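Local coordinates for protein dextranase (Pseudarthrobacter oxydans, PDB 6NZS) that catalyses the endohydrolysis of alpha-1,6-glucosidic linkages in dextran, breaking the polysaccharide chain at internal positions, at residues S119-E124 against N402-K407; K199-P204 against H352-N357; N451-S454 against D458-S461. One frame throughout, in Å; residues are numbered along the deposited sequence.

The three contacts show how a right-handed parallel beta-helix is joined to the N-terminal domain and to a preceding helix, and how one of its own loops is shaped. Contact 1 joins the N-terminal Ig-like domain to strand 398-407; contact 2 joins helix 196-202 to strand 351-361, which belongs to the same strand network. Their centres are about 23 Å apart, and in sequence contact 2 is nested inside the long loop that contact 1 closes. Contact 3 follows both and is local: it folds back the loop that leaves strand 450-452, a member of a separate six-stranded parallel sheet. Its centre lies about 31 Å from that of contact 1 and about 36 Å from that of contact 2. Two contacts thus join N-terminal elements to the beta-helix, while the third shapes a loop of the beta-helix itself.

Contact 1: S119-E124 against N402-K407; sequences SSYNFE and NTVIWK
Tyr121 meets Asn402 and Val404 in a small, largely water-mediated contact between two domains: a loop of the N-terminal Ig-like domain, between strands 114-117 and 125-129, reaches strand 398-407 of the parallel beta-helix. The phenol does the reaching. Its CG stands beside the backbone N and anti to the carbonyl carbon (chi1 -56°), which sends the long axis of the ring toward the strand and leaves the hydroxyl as the leading atom. Tyr121 OH comes to 3.7 Å from Val404 CG2, the two side chains coming from opposite directions, while Asn402 OD1 lies 4.0 Å from Tyr121 OH, too far for a direct bond. A water fills the step. It lies in the plane of the ring, 2.7 Å from Tyr121 OH, and donates a hydrogen bond to Asn402 OD1 at 2.6 Å. Ring and amide are steeply turned against each other, their planes 73° apart, and it is the water that joins them. Behind the hydroxyl the residue is held within its own domain: its ring packs edge-to-face with Tyr144, and Tyr121 CB sits 3.6 Å above the Phe123 ring, toward its rim. Asn402 has a second partner, its ND2 bonding to Asn381 OD1 on the preceding rung, a stacking of asparagines that resembles the ladders of parallel beta-helices. With ND2 giving to Asn381 and OD1 taking from the water, the amide is probably held in one orientation, and the domains meet here through one methyl and a bound water rather than through a direct polar bond.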
ATOM      1  N   SER A 119      16.198  -3.839   1.698  1.00  9.66           N
ATOM      2  CA  SER A 119      17.585  -4.284   1.797  1.00 11.09           C
ATOM      3  C   SER A 119      18.344  -3.549   2.891  1.00 11.64           C
ATOM      4  O   SER A 119      19.359  -4.068   3.379  1.00 14.51           O
ATOM      5  CB  SER A 119      18.286  -4.071   0.456  1.00 14.19           C
ATOM      6  OG  SER A 119      17.671  -4.863  -0.540  1.00 19.76           O
ATOM      7  N   SER A 120      17.876  -2.365   3.289  1.00 11.29           N
ATOM      8  CA  SER A 120      18.497  -1.639   4.386  1.00 12.92           C
ATOM      9  C   SER A 120      18.359  -2.370   5.716  1.00 13.94           C
ATOM     10  O   SER A 120      19.081  -2.030   6.659  1.00 15.83           O
ATOM     11  CB  SER A 120      17.901  -0.231   4.482  1.00 14.17           C
ATOM     12  OG  SER A 120      16.510  -0.281   4.775  1.00 13.22           O
ATOM     13  N   TYR A 121      17.448  -3.345   5.820  1.00 13.76           N
ATOM     14  CA  TYR A 121      17.325  -4.173   7.025  1.00 15.84           C
ATOM     15  C   TYR A 121      18.337  -5.295   6.885  1.00 20.52           C
ATOM     16  O   TYR A 121      18.042  -6.381   6.376  1.00 21.43           O
ATOM     17  CB  TYR A 121      15.936  -4.780   7.181  1.00 14.40           C
ATOM     18  CG  TYR A 121      14.767  -3.835   7.185  1.00 10.59           C
ATOM     19  CD1 TYR A 121      14.932  -2.463   7.332  1.00 12.10           C
ATOM     20  CD2 TYR A 121      13.481  -4.329   7.058  1.00 10.85           C
ATOM     21  CE1 TYR A 121      13.837  -1.619   7.317  1.00 13.39           C
ATOM     22  CE2 TYR A 121      12.393  -3.500   7.050  1.00 10.47           C
ATOM     23  CZ  TYR A 121      12.571  -2.153   7.181  1.00 11.31           C
ATOM     24  OH  TYR A 121      11.478  -1.336   7.155  1.00 13.76           O
ATOM     25  N   ASN A 122      19.545  -5.038   7.355  1.00 24.97           N
ATOM     26  CA  ASN A 122      20.624  -6.010   7.232  1.00 20.51           C
ATOM     27  C   ASN A 122      20.529  -7.056   8.350  1.00 22.25           C
ATOM     28  O   ASN A 122      21.438  -7.236   9.153  1.00 21.83           O
ATOM     29  CB  ASN A 122      21.950  -5.260   7.234  1.00 24.36           C
ATOM     30  CG  ASN A 122      23.135  -6.160   6.954  1.00 34.81           C
ATOM     31  OD1 ASN A 122      23.036  -7.114   6.176  1.00 39.69           O
ATOM     32  ND2 ASN A 122      24.271  -5.854   7.573  1.00 37.55           N
ATOM     33  N   PHE A 123      19.386  -7.750   8.397  1.00 17.37           N
ATOM     34  CA  PHE A 123      19.162  -8.747   9.436  1.00 15.77           C
ATOM     35  C   PHE A 123      20.151  -9.899   9.300  1.00 14.92           C
ATOM     36  O   PHE A 123      20.480 -10.333   8.189  1.00 16.94           O
ATOM     37  CB  PHE A 123      17.766  -9.353   9.319  1.00 15.94           C
ATOM     38  CG  PHE A 123      16.636  -8.388   9.550  1.00 14.11           C
ATOM     39  CD1 PHE A 123      16.771  -7.279  10.367  1.00 14.70           C
ATOM     40  CD2 PHE A 123      15.408  -8.628   8.957  1.00 17.44           C
ATOM     41  CE1 PHE A 123      15.687  -6.413  10.568  1.00 14.25           C
ATOM     42  CE2 PHE A 123      14.339  -7.783   9.158  1.00 16.04           C
ATOM     43  CZ  PHE A 123      14.476  -6.681   9.966  1.00 14.03           C
ATOM     44  N   GLU A 124      20.603 -10.411  10.443  1.00 14.62           N
ATOM     45  CA  GLU A 124      21.388 -11.639  10.451  1.00 14.13           C
ATOM     46  C   GLU A 124      20.543 -12.782   9.905  1.00 14.82           C
ATOM     47  O   GLU A 124      19.369 -12.927  10.266  1.00 13.67           O
ATOM     48  CB  GLU A 124      21.827 -11.957  11.882  1.00 18.15           C
ATOM     49  CG  GLU A 124      22.525 -13.298  12.032  1.00 26.10           C
ATOM     50  CD  GLU A 124      23.271 -13.436  13.352  1.00 28.51           C
ATOM     51  OE1 GLU A 124      23.929 -14.484  13.540  1.00 33.86           O
ATOM     52  OE2 GLU A 124      23.196 -12.505  14.189  1.00 28.92           O
ATOM     53  N   ASN A 402       8.167   5.940   7.550  1.00  9.04           N
ATOM     54  CA  ASN A 402       8.424   4.503   7.621  1.00  9.54           C
ATOM     55  C   ASN A 402       7.358   3.687   6.897  1.00 10.43           C
ATOM     56  O   ASN A 402       6.648   2.877   7.512  1.00 10.53           O
ATOM     57  CB  ASN A 402       8.598   4.050   9.079  1.00  9.81           C
ATOM     58  CG  ASN A 402       9.124   2.640   9.188  1.00 12.38           C
ATOM     59  OD1 ASN A 402       9.763   2.127   8.257  1.00 14.34           O
ATOM     60  ND2 ASN A 402       8.864   1.999  10.322  1.00 12.95           N
ATOM     61  N   THR A 403       7.271   3.877   5.585  1.00  9.29           N
ATOM     62  CA  THR A 403       6.308   3.187   4.729  1.00  9.63           C
ATOM     63  C   THR A 403       7.065   2.250   3.802  1.00  9.57           C
ATOM     64  O   THR A 403       7.933   2.700   3.043  1.00 11.13           O
ATOM     65  CB  THR A 403       5.531   4.177   3.861  1.00  9.14           C
ATOM     66  OG1 THR A 403       5.092   5.305   4.637  1.00 10.15           O
ATOM     67  CG2 THR A 403       4.308   3.510   3.253  1.00 11.38           C
ATOM     68  N   VAL A 404       6.721   0.966   3.844  1.00  8.47           N
ATOM     69  CA  VAL A 404       7.233  -0.035   2.912  1.00  8.03           C
ATOM     70  C   VAL A 404       6.146  -0.273   1.874  1.00  9.23           C
ATOM     71  O   VAL A 404       4.980  -0.479   2.233  1.00  9.43           O
ATOM     72  CB  VAL A 404       7.568  -1.336   3.660  1.00  8.58           C
ATOM     73  CG1 VAL A 404       7.954  -2.438   2.678  1.00 10.93           C
ATOM     74  CG2 VAL A 404       8.696  -1.101   4.675  1.00  9.16           C
ATOM     75  N   ILE A 405       6.511  -0.221   0.588  1.00  7.69           N
ATOM     76  CA  ILE A 405       5.527  -0.261  -0.491  1.00  7.39           C
ATOM     77  C   ILE A 405       5.905  -1.337  -1.501  1.00  8.55           C
ATOM     78  O   ILE A 405       7.044  -1.375  -1.978  1.00  8.56           O
ATOM     79  CB  ILE A 405       5.395   1.105  -1.192  1.00  8.06           C
ATOM     80  CG1 ILE A 405       4.922   2.169  -0.185  1.00  8.42           C
ATOM     81  CG2 ILE A 405       4.451   0.993  -2.399  1.00  9.49           C
ATOM     82  CD1 ILE A 405       4.917   3.592  -0.748  1.00  9.70           C
ATOM     83  N   TRP A 406       4.944  -2.211  -1.822  1.00  8.60           N
ATOM     84  CA  TRP A 406       5.045  -3.155  -2.934  1.00  8.27           C
ATOM     85  C   TRP A 406       4.063  -2.642  -3.979  1.00  9.43           C
ATOM     86  O   TRP A 406       2.853  -2.851  -3.874  1.00  9.08           O
ATOM     87  CB  TRP A 406       4.689  -4.574  -2.487  1.00  9.13           C
ATOM     88  CG  TRP A 406       5.118  -5.640  -3.475  1.00  9.75           C
ATOM     89  CD1 TRP A 406       4.909  -5.663  -4.837  1.00 10.30           C
ATOM     90  CD2 TRP A 406       5.843  -6.830  -3.162  1.00  8.21           C
ATOM     91  NE1 TRP A 406       5.469  -6.803  -5.374  1.00 10.84           N
ATOM     92  CE2 TRP A 406       6.046  -7.532  -4.368  1.00 10.06           C
ATOM     93  CE3 TRP A 406       6.339  -7.376  -1.969  1.00  9.91           C
ATOM     94  CZ2 TRP A 406       6.740  -8.748  -4.417  1.00 10.25           C
ATOM     95  CZ3 TRP A 406       7.022  -8.569  -2.021  1.00  9.39           C
ATOM     96  CH2 TRP A 406       7.227  -9.240  -3.234  1.00 10.08           C
ATOM     97  N   LYS A 407       4.577  -1.937  -4.970  1.00  9.69           N
ATOM     98  CA  LYS A 407       3.728  -1.335  -5.980  1.00  9.26           C
ATOM     99  C   LYS A 407       3.446  -2.362  -7.071  1.00  8.55           C
ATOM    100  O   LYS A 407       4.323  -3.154  -7.418  1.00 10.62           O
ATOM    101  CB  LYS A 407       4.457  -0.105  -6.540  1.00 10.28           C
ATOM    102  CG  LYS A 407       3.816   0.560  -7.742  1.00  9.38           C
ATOM    103  CD  LYS A 407       2.542   1.278  -7.347  1.00 10.45           C
ATOM    104  CE  LYS A 407       1.708   1.588  -8.568  1.00 11.09           C
ATOM    105  NZ  LYS A 407       0.535   2.453  -8.193  1.00 11.12           N
TER
HETATM  106  O   HOH W   1      11.871   1.274   6.910  1.00 18.37           O

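Contact 2: K199-P204 against H352-N357; sequences KERLVP and HMNVEN
Arg201 reaches from the last turn of helix 196-202 to Glu356 and Asn354 on strand 351-361. Its CB already points toward the strand, and CG continues outward, anti to the backbone N (chi1 -179°), before a bend at chi3 swings the guanidinium round. Arg201 CZ lies 3.5 Å from Glu356 OE2, and Leu202 CD2 packs over one face of the group, toward its rim. This places the helix, which follows the long strand 176-192, against a flank of the parallel beta-helix, where strands 325-335 and 351-361 run side by side; Asp328 on the former forms a salt bridge with Arg201 NH1. Arg201 NH1 also gives a hydrogen bond to a water at 3.0 Å, which in turn donates to Asn354 O and to Glu356 OE2. Asn354 ND2 comes near too, 3.5 Å from Arg201 NH1, but both are donors and no bond forms, although the amide and guanidinium planes are nearly parallel. At the tip, Arg201 NH2 makes a salt bridge with Glu356 OE2 at 2.7 Å, nearly straight at 172°, leaving in the guanidinium plane but striking the syn side of the carboxylate 32° out of its plane. Arg201 NH2 is further bonded to Gln198 OE1, about one helical turn back.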
ATOM      1  N   LYS A 199      -1.545  -0.181  25.015  1.00 12.55           N
ATOM      2  CA  LYS A 199      -2.563  -1.219  25.075  1.00 12.83           C
ATOM      3  C   LYS A 199      -3.913  -0.642  25.490  1.00 13.31           C
ATOM      4  O   LYS A 199      -4.947  -0.985  24.907  1.00 14.24           O
ATOM      5  CB  LYS A 199      -2.128  -2.331  26.024  1.00 15.19           C
ATOM      6  CG  LYS A 199      -3.103  -3.493  26.049  1.00 18.28           C
ATOM      7  CD  LYS A 199      -2.701  -4.569  27.044  1.00 20.43           C
ATOM      8  CE  LYS A 199      -3.720  -5.701  27.028  1.00 28.62           C
ATOM      9  NZ  LYS A 199      -3.337  -6.829  27.923  1.00 34.67           N
ATOM     10  N   GLU A 200      -3.927   0.252  26.480  1.00 13.31           N
ATOM     11  CA  GLU A 200      -5.198   0.839  26.901  1.00 14.47           C
ATOM     12  C   GLU A 200      -5.854   1.623  25.770  1.00 15.06           C
ATOM     13  O   GLU A 200      -7.084   1.620  25.627  1.00 14.99           O
ATOM     14  CB  GLU A 200      -4.984   1.734  28.123  1.00 18.16           C
ATOM     15  CG  GLU A 200      -6.275   2.331  28.669  1.00 23.23           C
ATOM     16  CD  GLU A 200      -6.066   3.154  29.928  1.00 31.06           C
ATOM     17  OE1 GLU A 200      -5.193   2.797  30.747  1.00 37.92           O
ATOM     18  OE2 GLU A 200      -6.783   4.160  30.098  1.00 37.91           O
ATOM     19  N   ARG A 201      -5.050   2.312  24.956  1.00 12.73           N
ATOM     20  CA  ARG A 201      -5.609   3.094  23.863  1.00 12.50           C
ATOM     21  C   ARG A 201      -6.108   2.208  22.731  1.00 10.97           C
ATOM     22  O   ARG A 201      -7.099   2.546  22.073  1.00 12.92           O
ATOM     23  CB  ARG A 201      -4.554   4.071  23.324  1.00 13.59           C
ATOM     24  CG  ARG A 201      -5.046   4.959  22.184  1.00 13.67           C
ATOM     25  CD  ARG A 201      -4.035   6.024  21.786  1.00 13.91           C
ATOM     26  NE  ARG A 201      -2.812   5.443  21.234  1.00 15.73           N
ATOM     27  CZ  ARG A 201      -2.591   5.237  19.935  1.00 16.50           C
ATOM     28  NH1 ARG A 201      -3.508   5.561  19.037  1.00 14.65           N
ATOM     29  NH2 ARG A 201      -1.441   4.706  19.536  1.00 16.77           N
ATOM     30  N   LEU A 202      -5.437   1.078  22.490  1.00 11.95           N
ATOM     31  CA  LEU A 202      -5.611   0.317  21.256  1.00  9.65           C
ATOM     32  C   LEU A 202      -6.347  -1.002  21.429  1.00 12.26           C
ATOM     33  O   LEU A 202      -6.722  -1.616  20.420  1.00 12.28           O
ATOM     34  CB  LEU A 202      -4.241   0.047  20.611  1.00 11.11           C
ATOM     35  CG  LEU A 202      -3.497   1.322  20.215  1.00 11.39           C
ATOM     36  CD1 LEU A 202      -2.046   0.993  19.869  1.00 12.77           C
ATOM     37  CD2 LEU A 202      -4.177   2.001  19.047  1.00 12.53           C
ATOM     38  N   VAL A 203      -6.563  -1.463  22.657  1.00 12.05           N
ATOM     39  CA  VAL A 203      -7.257  -2.723  22.905  1.00 12.49           C
ATOM     40  C   VAL A 203      -8.393  -2.459  23.885  1.00 13.57           C
ATOM     41  O   VAL A 203      -8.135  -2.135  25.052  1.00 14.31           O
ATOM     42  CB  VAL A 203      -6.308  -3.793  23.468  1.00 12.69           C
ATOM     43  CG1 VAL A 203      -7.071  -5.097  23.709  1.00 15.35           C
ATOM     44  CG2 VAL A 203      -5.129  -4.027  22.518  1.00 13.31           C
ATOM     45  N   PRO A 204      -9.648  -2.616  23.478  1.00 13.75           N
ATOM     46  CA  PRO A 204     -10.752  -2.285  24.383  1.00 13.72           C
ATOM     47  C   PRO A 204     -10.898  -3.311  25.492  1.00 16.58           C
ATOM     48  O   PRO A 204     -10.555  -4.488  25.344  1.00 17.82           O
ATOM     49  CB  PRO A 204     -11.981  -2.277  23.464  1.00 16.86           C
ATOM     50  CG  PRO A 204     -11.617  -3.095  22.288  1.00 15.96           C
ATOM     51  CD  PRO A 204     -10.114  -3.118  22.172  1.00 12.74           C
ATOM     52  N   HIS A 352      -9.041  14.090  11.899  1.00 12.07           N
ATOM     53  CA  HIS A 352      -7.601  13.977  12.096  1.00 11.91           C
ATOM     54  C   HIS A 352      -7.225  12.538  12.398  1.00 12.68           C
ATOM     55  O   HIS A 352      -7.640  11.980  13.420  1.00 14.41           O
ATOM     56  CB  HIS A 352      -7.163  14.935  13.201  1.00 15.57           C
ATOM     57  CG  HIS A 352      -7.647  16.331  12.970  1.00 15.47           C
ATOM     58  ND1 HIS A 352      -7.291  17.063  11.856  1.00 15.58           N
ATOM     59  CD2 HIS A 352      -8.503  17.111  13.673  1.00 17.18           C
ATOM     60  CE1 HIS A 352      -7.890  18.241  11.896  1.00 18.28           C
ATOM     61  NE2 HIS A 352      -8.631  18.296  12.987  1.00 17.48           N
ATOM     62  N   MET A 353      -6.419  11.949  11.517  1.00 10.94           N
ATOM     63  CA  MET A 353      -6.128  10.522  11.565  1.00 10.61           C
ATOM     64  C   MET A 353      -4.776  10.258  12.204  1.00 10.73           C
ATOM     65  O   MET A 353      -3.806  10.989  11.976  1.00 12.80           O
ATOM     66  CB  MET A 353      -6.140   9.942  10.151  1.00 11.63           C
ATOM     67  CG  MET A 353      -7.477  10.126   9.463  1.00 13.16           C
ATOM     68  SD  MET A 353      -7.375   9.894   7.687  1.00 13.20           S
ATOM     69  CE  MET A 353      -6.552   8.296   7.624  1.00 15.54           C
ATOM     70  N   ASN A 354      -4.714   9.197  13.000  1.00 11.73           N
ATOM     71  CA  ASN A 354      -3.474   8.714  13.599  1.00 12.31           C
ATOM     72  C   ASN A 354      -3.371   7.251  13.187  1.00 12.14           C
ATOM     73  O   ASN A 354      -4.005   6.382  13.798  1.00 10.85           O
ATOM     74  CB  ASN A 354      -3.518   8.883  15.122  1.00 13.09           C
ATOM     75  CG  ASN A 354      -2.274   8.369  15.810  1.00 17.57           C
ATOM     76  OD1 ASN A 354      -1.274   8.070  15.169  1.00 21.23           O
ATOM     77  ND2 ASN A 354      -2.339   8.248  17.132  1.00 20.10           N
ATOM     78  N   VAL A 355      -2.577   6.986  12.148  1.00 11.25           N
ATOM     79  CA  VAL A 355      -2.496   5.677  11.512  1.00 11.83           C
ATOM     80  C   VAL A 355      -1.157   5.054  11.874  1.00 10.87           C
ATOM     81  O   VAL A 355      -0.110   5.688  11.704  1.00 11.01           O
ATOM     82  CB  VAL A 355      -2.625   5.800   9.985  1.00  9.63           C
ATOM     83  CG1 VAL A 355      -2.635   4.415   9.346  1.00 12.05           C
ATOM     84  CG2 VAL A 355      -3.888   6.569   9.602  1.00 11.51           C
ATOM     85  N   GLU A 356      -1.172   3.812  12.351  1.00  9.96           N
ATOM     86  CA  GLU A 356       0.108   3.163  12.612  1.00 10.60           C
ATOM     87  C   GLU A 356      -0.021   1.652  12.540  1.00 10.89           C
ATOM     88  O   GLU A 356      -1.053   1.078  12.901  1.00 10.12           O
ATOM     89  CB  GLU A 356       0.713   3.570  13.952  1.00 16.92           C
ATOM     90  CG  GLU A 356      -0.095   3.187  15.127  1.00 17.06           C
ATOM     91  CD  GLU A 356       0.097   4.174  16.264  1.00 25.77           C
ATOM     92  OE1 GLU A 356       1.233   4.640  16.486  1.00 34.07           O
ATOM     93  OE2 GLU A 356      -0.894   4.494  16.921  1.00 16.56           O
ATOM     94  N   ASN A 357       1.051   1.015  12.068  1.00 10.51           N
ATOM     95  CA  ASN A 357       1.141  -0.443  12.057  1.00 10.34           C
ATOM     96  C   ASN A 357      -0.028  -1.054  11.298  1.00 10.92           C
ATOM     97  O   ASN A 357      -0.634  -2.039  11.730  1.00 10.43           O
ATOM     98  CB  ASN A 357       1.327  -1.004  13.460  1.00 11.20           C
ATOM     99  CG  ASN A 357       2.647  -0.567  14.046  1.00 12.14           C
ATOM    100  OD1 ASN A 357       2.775   0.549  14.551  1.00 17.07           O
ATOM    101  ND2 ASN A 357       3.663  -1.412  13.905  1.00 13.65           N
TER
HETATM  102  O   HOH W   2      -3.328   4.801  16.139  1.00 13.92           O

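Contact 3: N451-S454 against D458-S461; sequences NSSS and DMGS
Ser454 clasps a type I beta turn, Asp458 to Ser461, that also carries an Asx turn, in the loop leaving strand 450-452 of a parallel beta-helix sheet. The turn is closed by Ser461 N donating to Asp458 O at 3.1 Å, while Gly460 N gives to Asp458 OD1, meeting the carboxylate from above its plane. Neither of these bonds uses the carbonyl of Met459, and Ser454 takes it. Ser454 OG sits between its own N and carbonyl carbon (chi1 56°), which turns the hydroxyl to the turn, and it donates to Met459 O at 2.8 Å. The donor lies in the carbonyl plane, on a lone pair, at a C=O to donor angle of 113°. Ser454 OG also touches Met459 CB, at 3.4 Å. The rest of the methionine folds back along the loop: its chain bends at chi3, bringing Met459 CE to 3.7 Å from Ser453 OG, which itself donates to Ser454 O at 3.2 Å. The strand before it is tied to neighbouring rungs, Asn451 OD1 accepting from Gln415 NE2 and its ND2 giving to Arg490 O. An alanine here in place of Ser454 would remove the hydroxyl, which would probably leave Met459 O without this donor and the turn freer to shift. The buried Ser454 hydroxyl thus finds its acceptor in a carbonyl that the turn's own bonds do not use.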
ATOM      1  N   ASN A 451       4.148  11.935  -8.596  1.00  9.57           N
ATOM      2  CA  ASN A 451       3.246  12.294  -9.685  1.00  9.98           C
ATOM      3  C   ASN A 451       2.232  13.336  -9.238  1.00 10.77           C
ATOM      4  O   ASN A 451       1.669  13.241  -8.148  1.00 11.02           O
ATOM      5  CB  ASN A 451       2.527  11.018 -10.144  1.00 10.30           C
ATOM      6  CG  ASN A 451       1.616  11.206 -11.351  1.00 10.13           C
ATOM      7  OD1 ASN A 451       0.526  10.640 -11.369  1.00 10.50           O
ATOM      8  ND2 ASN A 451       2.064  11.943 -12.370  1.00  9.46           N
ATOM      9  N   SER A 452       2.019  14.323 -10.103  1.00 11.96           N
ATOM     10  CA  SER A 452       0.786  15.108 -10.153  1.00 11.19           C
ATOM     11  C   SER A 452       0.145  14.774 -11.494  1.00 12.05           C
ATOM     12  O   SER A 452       0.538  15.316 -12.534  1.00 11.27           O
ATOM     13  CB  SER A 452       1.061  16.602 -10.043  1.00 11.79           C
ATOM     14  OG  SER A 452      -0.125  17.336 -10.367  1.00 12.60           O
ATOM     15  N   SER A 453      -0.816  13.858 -11.479  1.00 10.65           N
ATOM     16  CA  SER A 453      -1.500  13.492 -12.708  1.00 10.73           C
ATOM     17  C   SER A 453      -2.302  14.676 -13.243  1.00 11.27           C
ATOM     18  O   SER A 453      -2.717  15.571 -12.493  1.00 12.58           O
ATOM     19  CB  SER A 453      -2.444  12.315 -12.460  1.00 12.62           C
ATOM     20  OG  SER A 453      -3.088  11.914 -13.667  1.00 12.43           O
ATOM     21  N   SER A 454      -2.524  14.667 -14.556  1.00 12.43           N
ATOM     22  CA  SER A 454      -3.449  15.599 -15.188  1.00 12.91           C
ATOM     23  C   SER A 454      -4.875  15.333 -14.694  1.00 13.90           C
ATOM     24  O   SER A 454      -5.133  14.406 -13.927  1.00 13.19           O
ATOM     25  CB  SER A 454      -3.326  15.468 -16.702  1.00 13.60           C
ATOM     26  OG  SER A 454      -3.550  14.128 -17.099  1.00 14.38           O
ATOM     27  N   ASP A 458     -10.426  14.977 -17.847  1.00 19.62           N
ATOM     28  CA  ASP A 458      -9.896  14.906 -19.212  1.00 20.30           C
ATOM     29  C   ASP A 458      -8.370  14.931 -19.072  1.00 19.30           C
ATOM     30  O   ASP A 458      -7.760  15.998 -19.011  1.00 19.09           O
ATOM     31  CB  ASP A 458     -10.389  16.047 -20.083  1.00 24.29           C
ATOM     32  CG  ASP A 458      -9.921  15.931 -21.531  1.00 26.44           C
ATOM     33  OD1 ASP A 458      -9.081  15.056 -21.838  1.00 24.01           O
ATOM     34  OD2 ASP A 458     -10.404  16.724 -22.370  1.00 27.91           O
ATOM     35  N   MET A 459      -7.773  13.739 -19.033  1.00 17.83           N
ATOM     36  CA  MET A 459      -6.338  13.652 -18.796  1.00 18.43           C
ATOM     37  C   MET A 459      -5.520  14.255 -19.925  1.00 18.20           C
ATOM     38  O   MET A 459      -4.351  14.587 -19.712  1.00 16.15           O
ATOM     39  CB  MET A 459      -5.941  12.197 -18.559  1.00 15.51           C
ATOM     40  CG  MET A 459      -6.558  11.601 -17.303  1.00 17.01           C
ATOM     41  SD  MET A 459      -6.140   9.870 -17.047  1.00 17.20           S
ATOM     42  CE  MET A 459      -4.414   9.999 -16.590  1.00 15.30           C
ATOM     43  N   GLY A 460      -6.097  14.401 -21.120  1.00 18.52           N
ATOM     44  CA  GLY A 460      -5.374  14.977 -22.236  1.00 18.72           C
ATOM     45  C   GLY A 460      -5.488  16.476 -22.377  1.00 22.73           C
ATOM     46  O   GLY A 460      -4.804  17.069 -23.214  1.00 21.38           O
ATOM     47  N   SER A 461      -6.328  17.114 -21.572  1.00 19.45           N
ATOM     48  CA  SER A 461      -6.488  18.554 -21.653  1.00 22.88           C
ATOM     49  C   SER A 461      -5.369  19.255 -20.895  1.00 21.42           C
ATOM     50  O   SER A 461      -4.865  18.757 -19.883  1.00 19.20           O
ATOM     51  CB  SER A 461      -7.838  18.961 -21.064  1.00 22.45           C
ATOM     52  OG  SER A 461      -7.929  20.369 -20.931  1.00 22.77           O
TER